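Local coordinates for protein MGS-M5 (Unidentified, PDB 4Q3N) that probably catalyses the NAD-dependent interconversion of L-lactate and pyruvate as a tetrameric L-lactate dehydrogenase, at residues M46-G51 against M59-G64; S17-M22 against E29-L34; Y171-H176 against L288-K293; G261-E266 against G272-L277; T102-I107 against Y128-E133. All blocks are in the same frame, centred on the assembly; numbering follows the deposited sequence.

Contact 1 (M46-G51 against M59-G64)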
# COMPACT_ATOMS: atom_id res chain seq x y z
N MET A 46 -3.29 24.04 -0.64
CA MET A 46 -2.02 24.17 -1.40
C MET A 46 -0.98 23.21 -0.82
O MET A 46 -0.35 22.43 -1.56
CB MET A 46 -1.46 25.57 -1.35
CG MET A 46 -2.33 26.61 -2.01
SD MET A 46 -1.74 28.24 -1.59
CE MET A 46 -2.99 29.25 -2.44
N ASP A 47 -0.81 23.24 0.49
CA ASP A 47 0.30 22.52 1.13
C ASP A 47 0.10 21.01 0.94
O ASP A 47 1.08 20.28 0.70
CB ASP A 47 0.39 22.89 2.64
CG ASP A 47 1.78 22.68 3.25
OD1 ASP A 47 2.79 22.52 2.51
OD2 ASP A 47 1.87 22.71 4.51
N LEU A 48 -1.15 20.55 1.03
CA LEU A 48 -1.43 19.11 0.76
C LEU A 48 -1.19 18.80 -0.70
O LEU A 48 -0.56 17.80 -1.00
CB LEU A 48 -2.86 18.74 1.11
CG LEU A 48 -3.26 18.69 2.59
CD1 LEU A 48 -4.75 18.24 2.66
CD2 LEU A 48 -2.38 17.71 3.38
N ASN A 49 -1.72 19.64 -1.61
CA ASN A 49 -1.59 19.37 -3.06
C ASN A 49 -0.15 19.26 -3.52
O ASN A 49 0.17 18.46 -4.39
CB ASN A 49 -2.28 20.45 -3.91
CG ASN A 49 -3.76 20.13 -4.09
OD1 ASN A 49 -4.12 18.95 -4.21
ND2 ASN A 49 -4.63 21.17 -4.08
N HIS A 50 0.72 20.04 -2.90
CA HIS A 50 2.11 20.06 -3.32
C HIS A 50 2.86 18.76 -3.01
O HIS A 50 3.95 18.56 -3.49
CB HIS A 50 2.83 21.26 -2.67
CG HIS A 50 2.30 22.56 -3.16
ND1 HIS A 50 2.59 23.78 -2.56
CD2 HIS A 50 1.50 22.84 -4.21
CE1 HIS A 50 1.98 24.75 -3.23
NE2 HIS A 50 1.31 24.20 -4.24
N GLY A 51 2.31 17.92 -2.16
CA GLY A 51 2.98 16.64 -1.90
C GLY A 51 2.44 15.51 -2.80
O GLY A 51 3.02 14.41 -2.85
N MET A 59 -5.37 12.35 -6.36
CA MET A 59 -6.45 12.93 -5.57
C MET A 59 -6.83 14.28 -6.08
O MET A 59 -6.03 14.94 -6.73
CB MET A 59 -6.04 13.07 -4.08
CG MET A 59 -5.80 11.71 -3.42
SD MET A 59 -5.30 11.85 -1.70
CE MET A 59 -6.80 12.54 -0.95
N SER A 60 -8.05 14.69 -5.75
CA SER A 60 -8.54 16.04 -5.96
C SER A 60 -8.70 16.69 -4.59
O SER A 60 -9.47 16.20 -3.76
CB SER A 60 -9.88 16.03 -6.69
OG SER A 60 -9.71 15.87 -8.07
N ILE A 61 -7.97 17.76 -4.33
CA ILE A 61 -8.05 18.43 -3.02
C ILE A 61 -8.28 19.93 -3.18
O ILE A 61 -7.57 20.57 -3.97
CB ILE A 61 -6.76 18.22 -2.18
CG1 ILE A 61 -6.39 16.73 -2.09
CG2 ILE A 61 -6.90 18.90 -0.75
CD1 ILE A 61 -5.08 16.52 -1.27
N LYS A 62 -9.27 20.48 -2.49
CA LYS A 62 -9.49 21.93 -2.57
C LYS A 62 -10.09 22.49 -1.28
O LYS A 62 -10.64 21.74 -0.47
CB LYS A 62 -10.41 22.25 -3.74
CG LYS A 62 -11.84 21.96 -3.43
CD LYS A 62 -12.75 22.26 -4.64
CE LYS A 62 -14.21 21.99 -4.27
NZ LYS A 62 -15.12 22.67 -5.21
N ALA A 63 -9.98 23.81 -1.07
CA ALA A 63 -10.75 24.44 0.00
C ALA A 63 -12.14 24.66 -0.56
O ALA A 63 -12.25 25.01 -1.72
CB ALA A 63 -10.10 25.86 0.44
N GLY A 64 -13.20 24.49 0.21
CA GLY A 64 -14.52 24.74 -0.39
C GLY A 64 -15.49 25.40 0.57
O GLY A 64 -15.05 26.01 1.55
O HOH W 1 -5.77 18.17 -6.29

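Contact 2 (S17-M22 against E29-L34)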
# COMPACT_ATOMS: atom_id res chain seq x y z
N SER A 17 -4.22 16.83 10.35
CA SER A 17 -3.47 15.59 10.54
C SER A 17 -4.27 14.44 9.92
O SER A 17 -3.74 13.59 9.21
CB SER A 17 -3.22 15.36 12.03
OG SER A 17 -2.26 16.31 12.49
N TYR A 18 -5.57 14.48 10.13
CA TYR A 18 -6.47 13.54 9.47
C TYR A 18 -6.35 13.62 7.93
O TYR A 18 -6.11 12.59 7.24
CB TYR A 18 -7.91 13.82 9.92
CG TYR A 18 -8.98 13.12 9.07
CD1 TYR A 18 -8.98 11.74 8.89
CD2 TYR A 18 -10.01 13.86 8.50
CE1 TYR A 18 -10.02 11.09 8.11
CE2 TYR A 18 -11.06 13.24 7.75
CZ TYR A 18 -11.05 11.85 7.58
OH TYR A 18 -12.05 11.26 6.84
N ALA A 19 -6.47 14.82 7.38
CA ALA A 19 -6.36 14.98 5.94
C ALA A 19 -4.98 14.50 5.42
O ALA A 19 -4.92 13.77 4.43
CB ALA A 19 -6.59 16.43 5.55
N TYR A 20 -3.90 14.87 6.12
CA TYR A 20 -2.58 14.51 5.62
C TYR A 20 -2.41 13.00 5.68
O TYR A 20 -1.76 12.41 4.81
CB TYR A 20 -1.50 15.14 6.46
CG TYR A 20 -0.07 15.11 5.93
CD1 TYR A 20 0.25 15.55 4.63
CD2 TYR A 20 0.95 14.78 6.78
CE1 TYR A 20 1.59 15.62 4.23
CE2 TYR A 20 2.29 14.86 6.39
CZ TYR A 20 2.58 15.30 5.14
OH TYR A 20 3.91 15.39 4.84
N ALA A 21 -2.90 12.39 6.75
CA ALA A 21 -2.79 10.94 6.87
C ALA A 21 -3.53 10.25 5.73
O ALA A 21 -3.03 9.26 5.14
CB ALA A 21 -3.31 10.45 8.29
N MET A 22 -4.72 10.78 5.37
CA MET A 22 -5.47 10.25 4.21
C MET A 22 -4.72 10.38 2.91
O MET A 22 -4.75 9.46 2.08
CB MET A 22 -6.84 10.93 4.06
CG MET A 22 -7.85 10.36 5.09
SD MET A 22 -9.52 10.61 4.53
CE MET A 22 -9.56 12.37 4.64
N GLU A 29 -10.37 9.38 -3.00
CA GLU A 29 -10.02 10.20 -4.14
C GLU A 29 -10.13 11.73 -3.87
O GLU A 29 -9.27 12.51 -4.30
CB GLU A 29 -10.95 9.88 -5.31
CG GLU A 29 -10.59 10.69 -6.58
CD GLU A 29 -11.45 10.35 -7.78
OE1 GLU A 29 -11.94 9.19 -7.89
OE2 GLU A 29 -11.62 11.24 -8.66
N GLU A 30 -11.22 12.17 -3.22
CA GLU A 30 -11.55 13.62 -3.19
C GLU A 30 -11.68 14.15 -1.78
O GLU A 30 -12.39 13.57 -0.97
CB GLU A 30 -12.88 13.89 -3.91
CG GLU A 30 -13.02 13.39 -5.29
CD GLU A 30 -14.37 13.85 -5.87
OE1 GLU A 30 -15.31 13.03 -5.89
OE2 GLU A 30 -14.48 15.06 -6.22
N LEU A 31 -11.04 15.29 -1.52
CA LEU A 31 -11.01 15.89 -0.20
C LEU A 31 -11.40 17.37 -0.34
O LEU A 31 -10.87 18.04 -1.23
CB LEU A 31 -9.61 15.75 0.35
CG LEU A 31 -9.21 16.20 1.73
CD1 LEU A 31 -10.09 15.45 2.70
CD2 LEU A 31 -7.71 15.91 1.96
N VAL A 32 -12.30 17.85 0.51
CA VAL A 32 -12.63 19.28 0.50
C VAL A 32 -12.42 19.80 1.91
O VAL A 32 -12.88 19.17 2.87
CB VAL A 32 -14.06 19.55 0.04
CG1 VAL A 32 -14.35 21.07 0.07
CG2 VAL A 32 -14.33 18.97 -1.39
N LEU A 33 -11.71 20.91 2.04
CA LEU A 33 -11.38 21.49 3.33
C LEU A 33 -12.23 22.74 3.55
O LEU A 33 -12.26 23.64 2.68
CB LEU A 33 -9.90 21.88 3.39
CG LEU A 33 -8.94 20.72 3.02
CD1 LEU A 33 -7.51 21.27 3.11
CD2 LEU A 33 -9.08 19.50 3.98
N LEU A 34 -12.93 22.79 4.69
CA LEU A 34 -13.75 23.95 5.05
C LEU A 34 -13.23 24.58 6.33
O LEU A 34 -12.93 23.87 7.28
CB LEU A 34 -15.22 23.55 5.27
CG LEU A 34 -16.20 23.70 4.12
CD1 LEU A 34 -15.69 22.92 2.92
CD2 LEU A 34 -17.61 23.18 4.56

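Contact 3 (Y171-H176 against L288-K293). With ACT (acetate ion), chain J.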
# COMPACT_ATOMS: atom_id res chain seq x y z
N TYR A 171 -10.66 -3.26 24.19
CA TYR A 171 -11.36 -1.99 23.97
C TYR A 171 -11.29 -1.12 25.22
O TYR A 171 -11.33 -1.63 26.36
CB TYR A 171 -12.84 -2.17 23.64
CG TYR A 171 -13.15 -3.03 22.40
CD1 TYR A 171 -12.56 -2.78 21.17
CD2 TYR A 171 -14.03 -4.09 22.49
CE1 TYR A 171 -12.84 -3.58 20.05
CE2 TYR A 171 -14.33 -4.90 21.38
CZ TYR A 171 -13.73 -4.63 20.17
OH TYR A 171 -14.03 -5.45 19.11
N ILE A 172 -11.22 0.19 24.98
CA ILE A 172 -11.65 1.18 25.95
C ILE A 172 -13.08 1.54 25.62
O ILE A 172 -13.37 1.78 24.44
CB ILE A 172 -10.78 2.45 25.89
CG1 ILE A 172 -9.33 2.07 26.15
CG2 ILE A 172 -11.33 3.55 26.88
CD1 ILE A 172 -9.02 1.75 27.69
N LEU A 173 -13.96 1.53 26.63
CA LEU A 173 -15.37 1.85 26.45
C LEU A 173 -15.77 3.07 27.25
O LEU A 173 -15.09 3.47 28.23
CB LEU A 173 -16.28 0.68 26.89
CG LEU A 173 -15.91 -0.63 26.13
CD1 LEU A 173 -16.77 -1.76 26.64
CD2 LEU A 173 -16.10 -0.44 24.65
N GLY A 174 -16.96 3.58 26.91
CA GLY A 174 -17.55 4.64 27.73
C GLY A 174 -17.25 6.03 27.18
O GLY A 174 -17.03 6.22 25.97
N GLU A 175 -17.27 7.01 28.09
CA GLU A 175 -16.98 8.39 27.73
C GLU A 175 -15.54 8.52 27.26
O GLU A 175 -14.65 7.97 27.90
CB GLU A 175 -17.22 9.29 28.94
CG GLU A 175 -16.82 10.72 28.73
CD GLU A 175 -16.68 11.48 30.06
OE1 GLU A 175 -16.33 10.88 31.10
OE2 GLU A 175 -16.95 12.70 30.05
N HIS A 176 -15.28 9.19 26.15
CA HIS A 176 -13.90 9.56 25.79
C HIS A 176 -13.49 10.70 26.76
O HIS A 176 -13.69 11.86 26.47
CB HIS A 176 -13.82 9.99 24.33
CG HIS A 176 -12.52 10.61 23.90
ND1 HIS A 176 -11.33 9.91 23.86
CD2 HIS A 176 -12.24 11.85 23.42
CE1 HIS A 176 -10.37 10.70 23.40
NE2 HIS A 176 -10.90 11.89 23.13
N LEU A 288 -21.24 -6.69 24.05
CA LEU A 288 -20.36 -7.57 24.83
C LEU A 288 -21.01 -7.97 26.12
O LEU A 288 -21.78 -7.19 26.70
CB LEU A 288 -19.02 -6.87 25.17
CG LEU A 288 -18.28 -6.36 23.93
CD1 LEU A 288 -17.12 -5.45 24.43
CD2 LEU A 288 -17.77 -7.58 23.08
N LYS A 289 -20.70 -9.17 26.62
CA LYS A 289 -21.09 -9.56 27.99
C LYS A 289 -20.11 -8.87 28.96
O LYS A 289 -18.96 -9.27 29.05
CB LYS A 289 -21.06 -11.09 28.21
CG LYS A 289 -22.19 -11.91 27.57
CD LYS A 289 -22.26 -13.33 28.23
CE LYS A 289 -23.63 -14.01 28.10
NZ LYS A 289 -23.90 -14.79 26.83
N LEU A 290 -20.56 -7.85 29.68
CA LEU A 290 -19.68 -7.12 30.58
C LEU A 290 -19.73 -7.76 31.93
O LEU A 290 -20.77 -8.30 32.29
CB LEU A 290 -20.10 -5.64 30.70
CG LEU A 290 -20.03 -4.87 29.40
CD1 LEU A 290 -20.38 -3.36 29.64
CD2 LEU A 290 -18.69 -5.03 28.69
N ASN A 291 -18.65 -7.69 32.72
CA ASN A 291 -18.78 -8.19 34.09
C ASN A 291 -19.40 -7.10 34.95
O ASN A 291 -19.68 -6.01 34.48
CB ASN A 291 -17.44 -8.70 34.65
CG ASN A 291 -16.38 -7.62 34.81
OD1 ASN A 291 -16.69 -6.44 34.85
ND2 ASN A 291 -15.12 -8.04 34.88
N GLU A 292 -19.65 -7.41 36.20
CA GLU A 292 -20.38 -6.50 37.09
C GLU A 292 -19.70 -5.14 37.23
O GLU A 292 -20.34 -4.08 37.16
CB GLU A 292 -20.54 -7.18 38.44
CG GLU A 292 -21.21 -6.37 39.51
CD GLU A 292 -21.35 -7.17 40.82
OE1 GLU A 292 -21.22 -8.42 40.77
OE2 GLU A 292 -21.58 -6.54 41.87
N LYS A 293 -18.38 -5.16 37.43
CA LYS A 293 -17.62 -3.92 37.51
C LYS A 293 -17.77 -3.07 36.24
O LYS A 293 -18.09 -1.89 36.31
CB LYS A 293 -16.15 -4.23 37.77
CG LYS A 293 -15.23 -3.01 37.73
CD LYS A 293 -13.79 -3.38 38.09
CE LYS A 293 -12.84 -2.18 37.91
NZ LYS A 293 -11.42 -2.43 38.32
C ACT J . -8.29 14.05 20.71
O ACT J . -7.46 13.15 20.50
OXT ACT J . -9.32 13.77 21.42
CH3 ACT J . -7.99 15.42 20.12

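Contact 4 (G261-E266 against G272-L277)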
# COMPACT_ATOMS: atom_id res chain seq x y z
N GLY A 261 -30.62 1.31 23.98
CA GLY A 261 -31.13 0.05 24.51
C GLY A 261 -30.20 -1.15 24.27
O GLY A 261 -30.45 -2.24 24.76
N VAL A 262 -29.11 -0.97 23.55
CA VAL A 262 -28.25 -2.13 23.32
C VAL A 262 -27.61 -2.56 24.63
O VAL A 262 -27.75 -3.72 25.02
CB VAL A 262 -27.18 -1.89 22.26
CG1 VAL A 262 -26.24 -3.12 22.22
CG2 VAL A 262 -27.83 -1.68 20.88
N TYR A 263 -26.95 -1.63 25.34
CA TYR A 263 -26.42 -1.94 26.67
C TYR A 263 -27.45 -1.48 27.71
O TYR A 263 -28.38 -0.71 27.39
CB TYR A 263 -25.03 -1.26 26.85
CG TYR A 263 -23.90 -1.95 26.09
CD1 TYR A 263 -23.75 -1.76 24.70
CD2 TYR A 263 -23.01 -2.82 26.74
CE1 TYR A 263 -22.74 -2.40 23.99
CE2 TYR A 263 -21.97 -3.45 26.04
CZ TYR A 263 -21.85 -3.26 24.66
OH TYR A 263 -20.84 -3.89 23.95
N ASP A 264 -27.37 -1.93 28.95
CA ASP A 264 -28.49 -1.50 29.80
C ASP A 264 -28.27 -0.14 30.48
O ASP A 264 -29.08 0.28 31.28
CB ASP A 264 -28.86 -2.57 30.83
CG ASP A 264 -27.69 -3.10 31.55
OD1 ASP A 264 -26.79 -2.30 31.83
OD2 ASP A 264 -27.68 -4.32 31.81
N CYS A 265 -27.23 0.57 30.10
CA CYS A 265 -27.08 1.95 30.51
C CYS A 265 -28.09 2.85 29.79
O CYS A 265 -28.84 2.36 28.94
CB CYS A 265 -25.66 2.42 30.25
SG CYS A 265 -25.22 2.41 28.51
N GLU A 266 -28.10 4.15 30.13
CA GLU A 266 -28.94 5.16 29.48
C GLU A 266 -29.08 4.90 27.98
O GLU A 266 -28.08 4.70 27.30
CB GLU A 266 -28.37 6.56 29.72
CG GLU A 266 -29.38 7.68 29.63
CD GLU A 266 -30.29 7.75 30.87
OE1 GLU A 266 -29.87 8.24 31.94
OE2 GLU A 266 -31.43 7.28 30.77
N GLY A 272 -18.98 5.52 23.81
CA GLY A 272 -17.98 4.70 23.11
C GLY A 272 -18.29 3.21 23.29
O GLY A 272 -18.24 2.67 24.41
N LEU A 273 -18.67 2.56 22.19
CA LEU A 273 -19.00 1.13 22.17
C LEU A 273 -18.47 0.53 20.87
O LEU A 273 -18.37 1.23 19.87
CB LEU A 273 -20.53 0.91 22.27
CG LEU A 273 -21.19 1.46 23.55
CD1 LEU A 273 -22.73 1.46 23.37
CD2 LEU A 273 -20.75 0.66 24.83
N PRO A 274 -18.15 -0.77 20.89
CA PRO A 274 -17.71 -1.39 19.63
C PRO A 274 -18.88 -1.46 18.64
O PRO A 274 -19.99 -1.83 19.00
CB PRO A 274 -17.25 -2.79 20.06
CG PRO A 274 -18.05 -3.10 21.31
CD PRO A 274 -18.30 -1.74 21.99
N ALA A 275 -18.64 -1.10 17.40
CA ALA A 275 -19.72 -1.09 16.43
C ALA A 275 -19.21 -1.56 15.07
O ALA A 275 -18.03 -1.41 14.76
CB ALA A 275 -20.35 0.36 16.33
N VAL A 276 -20.12 -2.12 14.29
CA VAL A 276 -19.81 -2.60 12.96
C VAL A 276 -20.02 -1.47 11.96
O VAL A 276 -21.16 -0.99 11.79
CB VAL A 276 -20.70 -3.83 12.58
CG1 VAL A 276 -20.31 -4.33 11.17
CG2 VAL A 276 -20.54 -4.93 13.60
N LEU A 277 -18.95 -1.09 11.27
CA LEU A 277 -19.01 -0.02 10.25
C LEU A 277 -18.91 -0.56 8.82
O LEU A 277 -18.05 -1.39 8.52
CB LEU A 277 -17.86 0.96 10.45
CG LEU A 277 -18.01 1.87 11.68
CD1 LEU A 277 -16.69 2.61 11.94
CD2 LEU A 277 -19.11 2.89 11.35

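Contact 5 (T102-I107 against Y128-E133)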
# COMPACT_ATOMS: atom_id res chain seq x y z
N THR A 102 -24.69 24.90 14.39
CA THR A 102 -24.53 25.74 13.20
C THR A 102 -23.84 25.01 12.04
O THR A 102 -24.27 25.11 10.92
CB THR A 102 -23.76 26.99 13.55
OG1 THR A 102 -24.55 27.72 14.49
CG2 THR A 102 -23.50 27.87 12.32
N VAL A 103 -22.76 24.28 12.32
CA VAL A 103 -22.09 23.52 11.28
C VAL A 103 -23.05 22.52 10.64
O VAL A 103 -23.16 22.40 9.43
CB VAL A 103 -20.88 22.76 11.84
CG1 VAL A 103 -20.37 21.70 10.80
CG2 VAL A 103 -19.79 23.76 12.18
N VAL A 104 -23.77 21.79 11.48
CA VAL A 104 -24.62 20.75 10.99
C VAL A 104 -25.79 21.30 10.17
O VAL A 104 -26.08 20.76 9.10
CB VAL A 104 -25.07 19.91 12.18
CG1 VAL A 104 -26.29 19.08 11.82
CG2 VAL A 104 -23.87 19.04 12.61
N LYS A 105 -26.39 22.42 10.61
CA LYS A 105 -27.44 23.06 9.81
C LYS A 105 -26.91 23.48 8.44
O LYS A 105 -27.58 23.31 7.43
CB LYS A 105 -28.01 24.30 10.52
CG LYS A 105 -28.75 23.99 11.83
CD LYS A 105 -29.63 22.72 11.80
CE LYS A 105 -30.75 22.81 12.84
NZ LYS A 105 -31.46 21.53 13.09
N ASN A 106 -25.72 24.08 8.42
CA ASN A 106 -25.10 24.48 7.16
C ASN A 106 -24.81 23.25 6.26
O ASN A 106 -25.00 23.31 5.02
CB ASN A 106 -23.81 25.26 7.43
CG ASN A 106 -24.11 26.70 7.91
OD1 ASN A 106 -25.08 27.26 7.47
ND2 ASN A 106 -23.32 27.26 8.80
N ILE A 107 -24.35 22.16 6.87
CA ILE A 107 -24.11 20.93 6.09
C ILE A 107 -25.43 20.43 5.49
O ILE A 107 -25.50 20.12 4.29
CB ILE A 107 -23.50 19.80 6.94
CG1 ILE A 107 -22.07 20.15 7.41
CG2 ILE A 107 -23.46 18.44 6.12
CD1 ILE A 107 -21.61 19.22 8.50
N TYR A 128 -24.00 13.46 19.89
CA TYR A 128 -25.44 13.45 20.15
C TYR A 128 -26.06 14.74 19.60
O TYR A 128 -27.16 14.74 18.99
CB TYR A 128 -25.71 13.32 21.67
CG TYR A 128 -27.17 13.16 22.06
CD1 TYR A 128 -27.98 14.27 22.23
CD2 TYR A 128 -27.73 11.90 22.26
CE1 TYR A 128 -29.33 14.14 22.57
CE2 TYR A 128 -29.05 11.76 22.61
CZ TYR A 128 -29.85 12.88 22.76
OH TYR A 128 -31.16 12.74 23.12
N VAL A 129 -25.38 15.86 19.85
CA VAL A 129 -25.89 17.15 19.39
C VAL A 129 -26.00 17.13 17.87
O VAL A 129 -27.02 17.49 17.30
CB VAL A 129 -25.02 18.31 19.86
CG1 VAL A 129 -25.41 19.63 19.12
CG2 VAL A 129 -25.21 18.48 21.40
N ALA A 130 -24.93 16.68 17.21
CA ALA A 130 -24.93 16.63 15.75
C ALA A 130 -26.05 15.70 15.27
O ALA A 130 -26.74 16.00 14.30
CB ALA A 130 -23.57 16.15 15.24
N TRP A 131 -26.25 14.60 15.98
CA TRP A 131 -27.30 13.67 15.58
C TRP A 131 -28.67 14.37 15.60
O TRP A 131 -29.42 14.38 14.60
CB TRP A 131 -27.30 12.41 16.46
CG TRP A 131 -28.57 11.61 16.29
CD1 TRP A 131 -29.11 11.16 15.11
CD2 TRP A 131 -29.47 11.18 17.33
NE1 TRP A 131 -30.28 10.48 15.35
CE2 TRP A 131 -30.54 10.50 16.69
CE3 TRP A 131 -29.49 11.31 18.72
CZ2 TRP A 131 -31.62 9.95 17.41
CZ3 TRP A 131 -30.54 10.77 19.43
CH2 TRP A 131 -31.60 10.09 18.77
N LYS A 132 -28.99 14.99 16.74
CA LYS A 132 -30.27 15.67 16.90
C LYS A 132 -30.44 16.81 15.91
O LYS A 132 -31.51 17.00 15.38
CB LYS A 132 -30.42 16.20 18.33
CG LYS A 132 -30.49 15.10 19.36
CD LYS A 132 -31.58 14.12 18.98
CE LYS A 132 -32.80 14.28 19.84
NZ LYS A 132 -32.63 13.52 21.10
N GLU A 133 -29.40 17.59 15.67
CA GLU A 133 -29.60 18.77 14.83
C GLU A 133 -29.63 18.38 13.36
O GLU A 133 -30.12 19.14 12.51
CB GLU A 133 -28.52 19.81 15.09
CG GLU A 133 -28.48 20.32 16.55
CD GLU A 133 -29.72 21.16 16.89
OE1 GLU A 133 -30.40 21.62 15.95
OE2 GLU A 133 -30.02 21.35 18.08

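Contact 1 (M46-G51 against M59-G64)
The flat amide of Asn-49 reaches strand 60-63 in its own plane: Ile-61 O lies 3.0 Å from Asn-49 ND2, only 8° out of that plane, and the N-H points almost straight at it (168°). Seen from the carbonyl, the donor stands above the peptide plane, tilted 41° out of it. Asn-49 OD1 rests 3.4 Å from Ile-61 CB and accepts a bond from a water 2.8 Å away, which in turn accepts from Ile-61 N. With both ends of the amide held, its rotation is fixed. Beside this polar grip, Ile-61 CD1 packs 3.9 Å from Leu-48 CB, the two side chains crossing at about a right angle. A leucine in place of Asn-49 is likely to leave Ile-61 O without its donor and the water without one of its partners. This is the return from helix to strand in the beta-alpha-beta unit formed by strand 30-34, helix 38-49 and strand 60-63, at the border of the parallel Rossmann sheet.

Contact 2 (S17-M22 against E29-L34)
Leu-31 stands up from its strand toward helix 17-22 and divides its two methyls between Ala-19 and Met-22. Its CG lies opposite the backbone N (chi1 -177°), which carries the fork out to the helix. From there Leu-31 CD2 comes 3.8 Å from Ala-19 CB, while Leu-31 CD1 touches Met-22 CE at 3.7 Å. Leucine and methionine run at a slant to one another, and the thioether is bent at its last torsion (chi3 -67°), bringing CE back against the ring of Tyr-18, one helical turn earlier. That methyl sits 3.3 Å above the Tyr-18 ring plane, toward the rim, and is lodged between the ring and Leu-31. Leu-31 was modelled in two conformers, so the fit of its methyls is less certain than the backbone. Leu-33 adds a looser touch, its CD2 4.3 Å from Ala-19 CB. Leu-48 of helix 38-49 also packs on both Ala-19 and Leu-31, and Tyr-20 bonds through its hydroxyl to Tyr-232 O of a second subunit. Helix and strand run nearly antiparallel, 162° apart, as in the first beta-alpha-beta crossover of a Rossmann fold, whose helix begins within a GxGxxG sequence, consistent with NAD binding.

Contact 3 (Y171-H176 against L288-K293)
Leu-288 turns one methyl into the angle between Tyr-171 and Leu-173. Its CG lies opposite its own carbonyl carbon (chi1 -56°) and the chain then runs on extended, so that CD1 arrives at the edge of the Tyr-171 ring, near the ring plane, 3.9 Å from Tyr-171 CD2. The same Leu-288 CD1 is 4.3 Å from Leu-173 CD1, which in turn stands 4.3 Å from Leu-290 CD2. The three leucines share nearly one conformation, and their outstretched ends bridge backbones that stay apart, with the CA atoms of Tyr-171 and Leu-288 separated by 10.6 Å. Pro-274 of strand 270-278 packs against Tyr-171, Leu-173 and Leu-288 alike. Beyond Leu-173 the chain turns through Gly-174, whose backbone angles would jam a side chain against the preceding carbonyl O. It then comes to His-176, well beyond this apolar patch, whose CG lies opposite the backbone N (chi1 170°). There His-176 NE2 donates to OXT of an acetate ion, probably from the crystallisation liquor, at 3.0 Å and in the plane of the ring, with an N-H...O angle of 157°. The other ring nitrogen, ND1, is bonded to Asp-149 OD2. With the leucine-tyrosine cluster of the C-terminal domain at the other end of the same segment, such a His-Asp pair with a carboxylate beside it is consistent with the substrate site of the lactate/malate dehydrogenase family.

Contact 4 (G261-E266 against G272-L277)
Tyr-263 lays its ring over Leu-273 beside the three-stranded antiparallel sheet of the C-terminal domain, in the loop that links strand 251-258 to strand 270-278. Leu-273 CD2 lies over one face in a CH-pi contact, 3.9 Å from the centroid of the Tyr-263 ring and 19° off its normal. Leu-273 CD1 stands on the same side of the ring but past its outline, 3.6 Å from Tyr-263 CD1. The side chains point past one another, and both methyls bear on the CD1-CE1 side. The polar end is gripped from outside the two segments: Tyr-263 OH is hydrogen-bonded to Val-286 O and to Leu-288 N, tying the loop to the chain beyond strand 281-285. A phenylalanine in place of Tyr-263 would keep the ring but would probably leave Val-286 O and Leu-288 N without their shared mate. Farther out, Asn-259 braces the loop at two points, its OD1 bonded to Tyr-263 N and its ND2 to Glu-266 O. Ile-285 and Leu-298, from strand 281-285 and helix 292-311, also pack on the tyrosine. Leu-273 in turn is fixed by its strand, paired through the backbone with Ile-255. Back at the ring itself, Pro-274 borders the phenol end, with its CD and CG each 3.9 Å from Tyr-263 OH.

Contact 5 (T102-I107 against Y128-E133)
Val-104 and Lys-105 meet Ala-130 and Glu-133 where two helices of the Rossmann domain, 89-109 and 123-134, pack side by side; strand 115-118 comes between them in the chain. The axes of the short segments approach to 9.2 Å and cross at -38°, with small side chains meeting on the sheet side and a charged pair on the outer side. Lys-105 carries the polar half. Its chain is bent early (chi2 -40°), sending the ammonium across to the last turn of the other helix, where it donates twice to one residue. Lys-105 NZ lies 2.8 Å from Glu-133 O, in the carbonyl plane and on a lone pair. It is also 3.1 Å from Glu-133 OE1, approached almost head-on, in line with its C-O bond, in a salt bridge. The glutamate chain folds at its own second torsion (chi2 -68°), bringing OE1 round to the same ammonium. A positive charge at a helix C-terminal end is likely to be favourable as well. The other carboxylate oxygen, Glu-133 OE2, is bonded to Tyr-314 OH at the very end of the chain. Toward the sheet, Ile-77 packs on Val-104 and Val-118 on Ala-130. The valine methyls divide the work here: Val-104 CG2 rests 3.9 Å from Ala-130 CB, and Val-104 CG1 sits 3.7 Å from the carbonyl carbon, C, of Glu-133.

How the contacts relate
Contacts 1, 2 and 5 belong to the NAD-binding domain, 3 and 4 to the C-terminal domain. Along the chain the order begins 2, 1, 5; contact 4 then falls between the segments of contact 3. Contacts 1 and 2, their centres 8 Å apart, set helices 38-49 and 13-25 against the neighbouring strands 60-63 and 30-34 of the parallel sheet, in consecutive beta-alpha-beta units; both touch the second subunit. Contact 5, its centre about 21 Å from that of contact 2, pairs two helices that pack on strands 74-77 and 115-118 of that sheet. Contacts 3 and 4, their centres 10 Å apart, are bonded directly, linking strands 168-173 and 270-278. Contacts 1 and 3, with centres 40 Å apart, lie on opposite sides of the chain's centre.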